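Local coordinates for DHHA1 domain protein (Clostridium perfringens, PDB 3KEW) that probably hydrolyses mischarged tRNA(Ala), as a zinc-binding relative of the editing domain of alanyl-tRNA synthetase, at residues F92-Q96 with R204-V208; H98-H102 with C195-P200; K168-R172 with L190-A194. One frame throughout, in Å; residues are numbered along the deposited sequence.

Contact 1. Residues F92-Q96 with R204-V208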
loop_
_atom_site.group_PDB
_atom_site.type_symbol
_atom_site.label_atom_id
_atom_site.label_comp_id
_atom_site.label_asym_id
_atom_site.label_seq_id
_atom_site.Cartn_x
_atom_site.Cartn_y
_atom_site.Cartn_z
ATOM N N PHE A 92 -0.456 4.624 -7.655
ATOM C CA PHE A 92 -0.391 3.301 -8.262
ATOM C C PHE A 92 1.003 2.689 -8.107
ATOM O O PHE A 92 1.134 1.484 -7.866
ATOM C CB PHE A 92 -0.824 3.367 -9.736
ATOM C CG PHE A 92 -1.180 2.027 -10.324
ATOM C CD1 PHE A 92 -2.148 1.224 -9.722
ATOM C CD2 PHE A 92 -0.545 1.565 -11.476
ATOM C CE1 PHE A 92 -2.481 -0.025 -10.250
ATOM C CE2 PHE A 92 -0.870 0.319 -12.015
ATOM C CZ PHE A 92 -1.845 -0.477 -11.396
ATOM N N ASP A 93 2.034 3.524 -8.230
ATOM C CA ASP A 93 3.417 3.088 -7.992
ATOM C C ASP A 93 3.557 2.427 -6.622
ATOM O O ASP A 93 4.040 1.303 -6.525
ATOM C CB ASP A 93 4.402 4.258 -8.118
ATOM C CG ASP A 93 5.821 3.870 -7.731
ATOM O OD1 ASP A 93 6.348 2.894 -8.303
ATOM O OD2 ASP A 93 6.407 4.538 -6.849
ATOM N N GLY A 94 3.095 3.121 -5.581
ATOM C CA GLY A 94 3.098 2.598 -4.215
ATOM C C GLY A 94 2.230 1.366 -4.032
ATOM O O GLY A 94 2.605 0.462 -3.293
ATOM N N MET A 95 1.078 1.332 -4.704
ATOM C CA MET A 95 0.207 0.146 -4.697
ATOM C C MET A 95 0.952 -1.090 -5.234
ATOM O O MET A 95 0.902 -2.164 -4.621
ATOM C CB MET A 95 -1.084 0.393 -5.506
ATOM C CG MET A 95 -2.095 1.413 -4.893
ATOM S SD MET A 95 -3.477 1.922 -5.945
ATOM C CE MET A 95 -4.458 0.420 -5.846
ATOM N N GLN A 96 1.643 -0.922 -6.367
ATOM C CA GLN A 96 2.410 -2.007 -7.017
ATOM C C GLN A 96 3.595 -2.506 -6.184
ATOM O O GLN A 96 3.791 -3.722 -6.049
ATOM C CB GLN A 96 2.892 -1.592 -8.419
ATOM C CG GLN A 96 1.777 -1.453 -9.444
ATOM C CD GLN A 96 2.264 -0.966 -10.787
ATOM O OE1 GLN A 96 2.959 0.046 -10.884
ATOM N NE2 GLN A 96 1.881 -1.671 -11.838
ATOM N N ARG A 204 -2.343 -9.210 -11.735
ATOM C CA ARG A 204 -2.086 -8.728 -13.108
ATOM C C ARG A 204 -1.737 -7.244 -13.145
ATOM O O ARG A 204 -0.911 -6.819 -13.955
ATOM C CB ARG A 204 -3.276 -9.033 -14.031
ATOM C CG ARG A 204 -3.127 -8.667 -15.515
ATOM C CD ARG A 204 -1.869 -9.233 -16.175
ATOM N NE ARG A 204 -1.680 -8.702 -17.527
ATOM C CZ ARG A 204 -1.100 -7.535 -17.818
ATOM N NH1 ARG A 204 -0.635 -6.741 -16.857
ATOM N NH2 ARG A 204 -0.985 -7.160 -19.085
ATOM N N ASP A 205 -2.345 -6.470 -12.240
ATOM C CA ASP A 205 -2.034 -5.044 -12.067
ATOM C C ASP A 205 -0.572 -4.722 -11.750
ATOM O O ASP A 205 -0.139 -3.582 -11.923
ATOM C CB ASP A 205 -2.934 -4.434 -10.992
ATOM C CG ASP A 205 -4.233 -3.876 -11.552
ATOM O OD1 ASP A 205 -4.786 -2.945 -10.933
ATOM O OD2 ASP A 205 -4.699 -4.352 -12.610
ATOM N N LEU A 206 0.187 -5.719 -11.290
ATOM C CA LEU A 206 1.627 -5.557 -11.064
ATOM C C LEU A 206 2.464 -5.443 -12.338
ATOM O O LEU A 206 3.578 -4.929 -12.281
ATOM C CB LEU A 206 2.166 -6.711 -10.231
ATOM C CG LEU A 206 2.359 -6.625 -8.720
ATOM C CD1 LEU A 206 1.624 -5.467 -8.097
ATOM C CD2 LEU A 206 1.901 -7.933 -8.124
ATOM N N GLN A 207 1.932 -5.948 -13.457
ATOM C CA GLN A 207 2.584 -5.983 -14.794
ATOM C C GLN A 207 3.730 -6.990 -14.841
ATOM O O GLN A 207 3.654 -8.009 -15.540
ATOM C CB GLN A 207 3.084 -4.599 -15.277
ATOM C CG GLN A 207 2.062 -3.447 -15.270
ATOM C CD GLN A 207 2.733 -2.072 -15.455
ATOM O OE1 GLN A 207 3.715 -1.938 -16.187
ATOM N NE2 GLN A 207 2.207 -1.059 -14.786
ATOM N N VAL A 208 4.781 -6.686 -14.085
ATOM C CA VAL A 208 6.010 -7.470 -14.027
ATOM C C VAL A 208 6.742 -7.157 -12.708
ATOM O O VAL A 208 6.608 -6.063 -12.151
ATOM C CB VAL A 208 6.897 -7.197 -15.295
ATOM C CG1 VAL A 208 7.419 -5.764 -15.316
ATOM C CG2 VAL A 208 8.022 -8.217 -15.447
#
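A helix can hold an irregular loop by offering a side-chain amide to a main-chain carbonyl, and Q96 does this for the 3-10 turn at R204-L206. The one hydrogen bond between F92-Q96 and R204-V208 runs from Q96 NE2 to D205 O, at 2.8 Å. Q96 NE2 also lies 3.0 Å from Q207 NE2, but both are donors and do not bond; Q207 NE2 is hydrogen-bonded to N229 OD1. Within the turn, Q207 N reaches back to R204 O at 3.0 Å.

Van der Waals contacts surround this bond. F92 lies one helical turn before Q96 and brings its CZ to 3.6 Å from D205 O, while its CE1 is 3.8 Å from OD1 of D205, a carboxylate atom that is hydrogen-bonded to Y12. Nearer the helix backbone, L206 CD1 packs 3.5 Å from Q96 O and 4.1 Å from Q96 CB. L206 also touches L99 and L103 further along helix 88-112 and I150 of helix 136-152, so it fills the space where the loop meets both helices. The arrangement joins the long helix of what is probably an alanyl-tRNA synthetase-type editing domain to the loop that leads into strand 209-217.

Contact 2. Residues H98-H102 with C195-P200. With ZN (zinc ion), chain C.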
loop_
_atom_site.group_PDB
_atom_site.type_symbol
_atom_site.label_atom_id
_atom_site.label_comp_id
_atom_site.label_asym_id
_atom_site.label_seq_id
_atom_site.Cartn_x
_atom_site.Cartn_y
_atom_site.Cartn_z
ATOM N N HIS A 98 4.003 -2.366 -2.939
ATOM C CA HIS A 98 3.533 -3.002 -1.711
ATOM C C HIS A 98 3.013 -4.412 -1.979
ATOM O O HIS A 98 3.385 -5.349 -1.274
ATOM C CB HIS A 98 2.457 -2.143 -1.034
ATOM C CG HIS A 98 2.260 -2.443 0.421
ATOM N ND1 HIS A 98 1.728 -1.520 1.294
ATOM C CD2 HIS A 98 2.522 -3.551 1.160
ATOM C CE1 HIS A 98 1.662 -2.047 2.504
ATOM N NE2 HIS A 98 2.139 -3.277 2.450
ATOM N N LEU A 99 2.138 -4.558 -2.974
ATOM C CA LEU A 99 1.649 -5.882 -3.356
ATOM C C LEU A 99 2.808 -6.741 -3.885
ATOM O O LEU A 99 2.862 -7.936 -3.619
ATOM C CB LEU A 99 0.496 -5.794 -4.385
ATOM C CG LEU A 99 -0.031 -7.115 -4.993
ATOM C CD1 LEU A 99 -0.565 -8.056 -3.924
ATOM C CD2 LEU A 99 -1.097 -6.906 -6.059
ATOM N N GLY A 100 3.724 -6.122 -4.629
ATOM C CA GLY A 100 4.960 -6.774 -5.065
ATOM C C GLY A 100 5.722 -7.457 -3.933
ATOM O O GLY A 100 6.113 -8.620 -4.057
ATOM N N GLN A 101 5.903 -6.741 -2.821
ATOM C CA GLN A 101 6.477 -7.320 -1.603
ATOM C C GLN A 101 5.674 -8.504 -1.065
ATOM O O GLN A 101 6.253 -9.553 -0.780
ATOM C CB GLN A 101 6.642 -6.266 -0.513
ATOM C CG GLN A 101 7.205 -6.817 0.802
ATOM C CD GLN A 101 6.125 -7.023 1.829
ATOM O OE1 GLN A 101 5.405 -6.086 2.152
ATOM N NE2 GLN A 101 5.988 -8.260 2.334
ATOM N N HIS A 102 4.360 -8.331 -0.920
ATOM C CA HIS A 102 3.476 -9.405 -0.429
ATOM C C HIS A 102 3.550 -10.661 -1.302
ATOM O O HIS A 102 3.530 -11.793 -0.797
ATOM C CB HIS A 102 2.013 -8.933 -0.404
ATOM C CG HIS A 102 1.647 -8.110 0.788
ATOM N ND1 HIS A 102 0.550 -8.392 1.571
ATOM C CD2 HIS A 102 2.208 -6.993 1.312
ATOM C CE1 HIS A 102 0.459 -7.494 2.538
ATOM N NE2 HIS A 102 1.452 -6.635 2.403
ATOM N N CYS A 195 -2.711 -6.082 7.002
ATOM C CA CYS A 195 -2.039 -4.976 6.326
ATOM C C CYS A 195 -2.959 -3.765 6.214
ATOM O O CYS A 195 -4.123 -3.901 5.846
ATOM C CB CYS A 195 -1.567 -5.394 4.922
ATOM S SG CYS A 195 -0.612 -4.121 4.114
ATOM N N CYS A 196 -2.408 -2.593 6.520
ATOM C CA CYS A 196 -3.091 -1.302 6.395
ATOM C C CYS A 196 -2.781 -0.623 5.062
ATOM O O CYS A 196 -3.112 0.553 4.859
ATOM C CB CYS A 196 -2.650 -0.360 7.525
ATOM S SG CYS A 196 -3.157 -0.882 9.162
ATOM N N GLY A 197 -2.124 -1.348 4.162
ATOM C CA GLY A 197 -1.785 -0.793 2.857
ATOM C C GLY A 197 -2.980 -0.646 1.933
ATOM O O GLY A 197 -4.064 -1.178 2.199
ATOM N N VAL A 198 -2.772 0.108 0.860
ATOM C CA VAL A 198 -3.707 0.189 -0.261
ATOM C C VAL A 198 -3.116 -0.597 -1.442
ATOM O O VAL A 198 -2.096 -0.209 -2.023
ATOM C CB VAL A 198 -4.042 1.676 -0.609
ATOM C CG1 VAL A 198 -4.713 1.806 -1.979
ATOM C CG2 VAL A 198 -4.947 2.270 0.484
ATOM N N HIS A 199 -3.762 -1.716 -1.761
ATOM C CA HIS A 199 -3.278 -2.668 -2.755
ATOM C C HIS A 199 -4.127 -2.674 -4.039
ATOM O O HIS A 199 -5.306 -2.301 -4.008
ATOM C CB HIS A 199 -3.263 -4.071 -2.128
ATOM C CG HIS A 199 -2.211 -4.239 -1.075
ATOM N ND1 HIS A 199 -1.005 -4.856 -1.324
ATOM C CD2 HIS A 199 -2.168 -3.836 0.218
ATOM C CE1 HIS A 199 -0.271 -4.843 -0.226
ATOM N NE2 HIS A 199 -0.952 -4.225 0.724
ATOM N N PRO A 200 -3.531 -3.090 -5.181
ATOM C CA PRO A 200 -4.347 -3.388 -6.362
ATOM C C PRO A 200 -5.286 -4.570 -6.088
ATOM O O PRO A 200 -5.105 -5.272 -5.102
ATOM C CB PRO A 200 -3.304 -3.759 -7.428
ATOM C CG PRO A 200 -2.017 -3.135 -6.948
ATOM C CD PRO A 200 -2.093 -3.276 -5.457
HETATM ZN ZN ZN C . 1.801 -5.000 3.974
HETATM O O HOH W 1 3.917 -5.946 4.098
HETATM O O HOH W 2 1.573 -6.424 5.683
HETATM O O HOH W 3 2.590 -3.460 5.653
#
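Zinc sites in editing domains of the alanyl- and threonyl-tRNA synthetase family are built from two short signatures far apart in sequence, HxxxH and CxxxH, and this contact joins the two. H98 and H102, one turn apart on helix 88-112, face the same way and bind ZN through H98 NE2 and H102 NE2, each at 2.3 Å. The loop adds C195 SG, 2.6 Å from ZN. Waters 1, 2 and 3 (2.3, 2.2 and 2.4 Å from ZN) complete a roughly octahedral shell in which each protein ligand stands opposite a water. Water 1 also donates to Q101 OE1 at 2.5 Å, and H98 ND1 is fixed by Q46.

H199, the last residue of the second signature, stays out of the first shell, with NE2 4.3 Å from ZN. H199 NE2 instead donates to C195 SG at 3.4 Å, and G197 N adds a second hydrogen bond to C195 SG at 3.2 Å. The H199 ring turns its edge to the faces of both H98 and H102, with centroids 4.3 and 4.5 Å away, in two edge-to-face pairs. At G197, a modelled CB would clash with H98 CE1, so the loop can pass this close because a glycine stands here. Farther from the metal, L99 CB packs 3.8 Å from P200 CD.

The three waters occupy positions that other ligands could take. The HxxxH and CxxxH pair is the metal-binding signature of AlaX-type and related editing domains, and this zinc site probably marks the corresponding pocket here.

Contact 3. Residues K168-R172 with L190-A194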
loop_
_atom_site.group_PDB
_atom_site.type_symbol
_atom_site.label_atom_id
_atom_site.label_comp_id
_atom_site.label_asym_id
_atom_site.label_seq_id
_atom_site.Cartn_x
_atom_site.Cartn_y
_atom_site.Cartn_z
ATOM N N LYS A 168 -12.903 -16.718 12.072
ATOM C CA LYS A 168 -12.639 -17.743 11.059
ATOM C C LYS A 168 -11.439 -17.408 10.164
ATOM O O LYS A 168 -11.125 -18.156 9.231
ATOM C CB LYS A 168 -13.890 -18.005 10.208
ATOM C CG LYS A 168 -14.902 -18.977 10.833
ATOM C CD LYS A 168 -14.318 -20.383 11.078
ATOM C CE LYS A 168 -14.001 -21.136 9.781
ATOM N NZ LYS A 168 -15.219 -21.508 9.003
ATOM N N VAL A 169 -10.781 -16.285 10.452
ATOM C CA VAL A 169 -9.588 -15.859 9.714
ATOM C C VAL A 169 -8.373 -16.667 10.171
ATOM O O VAL A 169 -8.003 -16.637 11.348
ATOM C CB VAL A 169 -9.332 -14.329 9.864
ATOM C CG1 VAL A 169 -7.951 -13.938 9.352
ATOM C CG2 VAL A 169 -10.390 -13.541 9.117
ATOM N N LYS A 170 -7.777 -17.405 9.238
ATOM C CA LYS A 170 -6.580 -18.191 9.525
ATOM C C LYS A 170 -5.342 -17.452 9.034
ATOM O O LYS A 170 -5.215 -17.143 7.848
ATOM C CB LYS A 170 -6.668 -19.591 8.900
ATOM C CG LYS A 170 -7.899 -20.404 9.314
ATOM C CD LYS A 170 -7.934 -20.664 10.820
ATOM C CE LYS A 170 -9.285 -21.206 11.262
ATOM N NZ LYS A 170 -9.323 -21.446 12.732
ATOM N N THR A 171 -4.443 -17.158 9.967
ATOM C CA THR A 171 -3.209 -16.447 9.665
ATOM C C THR A 171 -2.016 -17.157 10.320
ATOM O O THR A 171 -2.183 -17.870 11.314
ATOM C CB THR A 171 -3.306 -14.947 10.067
ATOM O OG1 THR A 171 -2.014 -14.336 9.993
ATOM C CG2 THR A 171 -3.868 -14.780 11.473
ATOM N N ARG A 172 -0.827 -16.985 9.743
ATOM C CA ARG A 172 0.394 -17.624 10.260
ATOM C C ARG A 172 1.129 -16.780 11.301
ATOM O O ARG A 172 1.939 -17.301 12.076
ATOM C CB ARG A 172 1.356 -17.964 9.122
ATOM C CG ARG A 172 0.887 -19.063 8.201
ATOM C CD ARG A 172 1.989 -19.425 7.234
ATOM N NE ARG A 172 2.133 -18.464 6.134
ATOM C CZ ARG A 172 3.127 -17.584 6.015
ATOM N NH1 ARG A 172 3.166 -16.760 4.973
ATOM N NH2 ARG A 172 4.086 -17.522 6.928
ATOM N N LEU A 190 -2.823 -17.923 -2.181
ATOM C CA LEU A 190 -1.407 -17.836 -1.834
ATOM C C LEU A 190 -1.134 -17.375 -0.404
ATOM O O LEU A 190 -0.457 -18.073 0.349
ATOM C CB LEU A 190 -0.656 -16.941 -2.829
ATOM C CG LEU A 190 0.845 -16.748 -2.597
ATOM C CD1 LEU A 190 1.645 -17.994 -2.985
ATOM C CD2 LEU A 190 1.339 -15.537 -3.361
ATOM N N ASP A 191 -1.648 -16.202 -0.040
ATOM C CA ASP A 191 -1.231 -15.522 1.191
ATOM C C ASP A 191 -2.372 -14.707 1.817
ATOM O O ASP A 191 -3.295 -14.287 1.127
ATOM C CB ASP A 191 -0.034 -14.608 0.885
ATOM C CG ASP A 191 0.987 -14.558 2.015
ATOM O OD1 ASP A 191 1.152 -15.560 2.752
ATOM O OD2 ASP A 191 1.647 -13.505 2.153
ATOM N N LEU A 192 -2.292 -14.498 3.129
ATOM C CA LEU A 192 -3.296 -13.755 3.887
ATOM C C LEU A 192 -2.590 -13.118 5.073
ATOM O O LEU A 192 -2.173 -13.818 6.002
ATOM C CB LEU A 192 -4.383 -14.714 4.381
ATOM C CG LEU A 192 -5.710 -14.250 4.986
ATOM C CD1 LEU A 192 -6.658 -15.429 5.011
ATOM C CD2 LEU A 192 -5.560 -13.713 6.398
ATOM N N ASN A 193 -2.450 -11.819 5.000
ATOM C CA ASN A 193 -1.742 -11.041 6.090
ATOM C C ASN A 193 -2.566 -9.751 6.528
ATOM O O ASN A 193 -3.183 -9.097 5.735
ATOM C CB ASN A 193 -0.356 -10.585 5.618
ATOM C CG ASN A 193 0.501 -11.722 5.088
ATOM O OD1 ASN A 193 1.207 -12.391 5.838
ATOM N ND2 ASN A 193 0.458 -11.922 3.782
ATOM N N ALA A 194 -2.329 -9.384 7.767
ATOM C CA ALA A 194 -2.889 -8.141 8.249
ATOM C C ALA A 194 -2.043 -7.027 7.656
ATOM O O ALA A 194 -0.813 -7.053 7.750
ATOM C CB ALA A 194 -2.878 -8.095 9.770
HETATM O O HOH W 4 0.436 -13.554 8.249
#
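The strongest link between K168-R172 and L190-A194 is a salt bridge, R172 NH1 to D191 OD1 at 3.2 Å, which is also a hydrogen bond. Both partners have further contacts: the R172 guanidinium makes a cation-pi interaction with Y109 of helix 88-112, while D191 OD2 accepts from N193 ND2 at 2.6 Å. D191 and N193, two residues apart on the strand, thus form a polar pair, and its carboxylate meets the arginine.

A water carries the polar contact onward. Water 4 donates to T171 OG1 at 3.1 Å and to N193 OD1 at 2.8 Å, spanning a gap too wide for direct bonding; T171 OG1 is also hydrogen-bonded to R173.

To one side of these polar links lies L192, whose CA-to-CB bond points toward the loop. Its CD2 is 3.8 Å from V169 CG1 and its CD1 3.6 Å from K170 O, so one leucine supplies most of the strand's buried surface here. No main-chain hydrogen bond crosses, so the loop does not extend the sheet. The result is a loop that crosses over strand 191-194, an outermost strand of a small antiparallel three-stranded sheet, tethered there by a salt bridge, a water and a leucine.

How the contacts relate
Like nested brackets, the contacts close one within another: contact 1 is outermost, contact 2 lies within it, and contact 3 is innermost. Helix 88-112 supplies the first segments of contacts 1 and 2, and the chain from 190 to 208 supplies the second segments of all three. Contacts 1 and 2 have centres about 9 Å apart and touch, chiefly where M95 and D205 meet residues 198-200. The centre of contact 3 is about 14 Å from that of contact 2, which it meets where H102 approaches D191 and N193, and about 22 Å from that of contact 1. Helix 88-112 and loop 195-200 thus hold the zinc in the middle contact, with strand 191-194 leading into that loop.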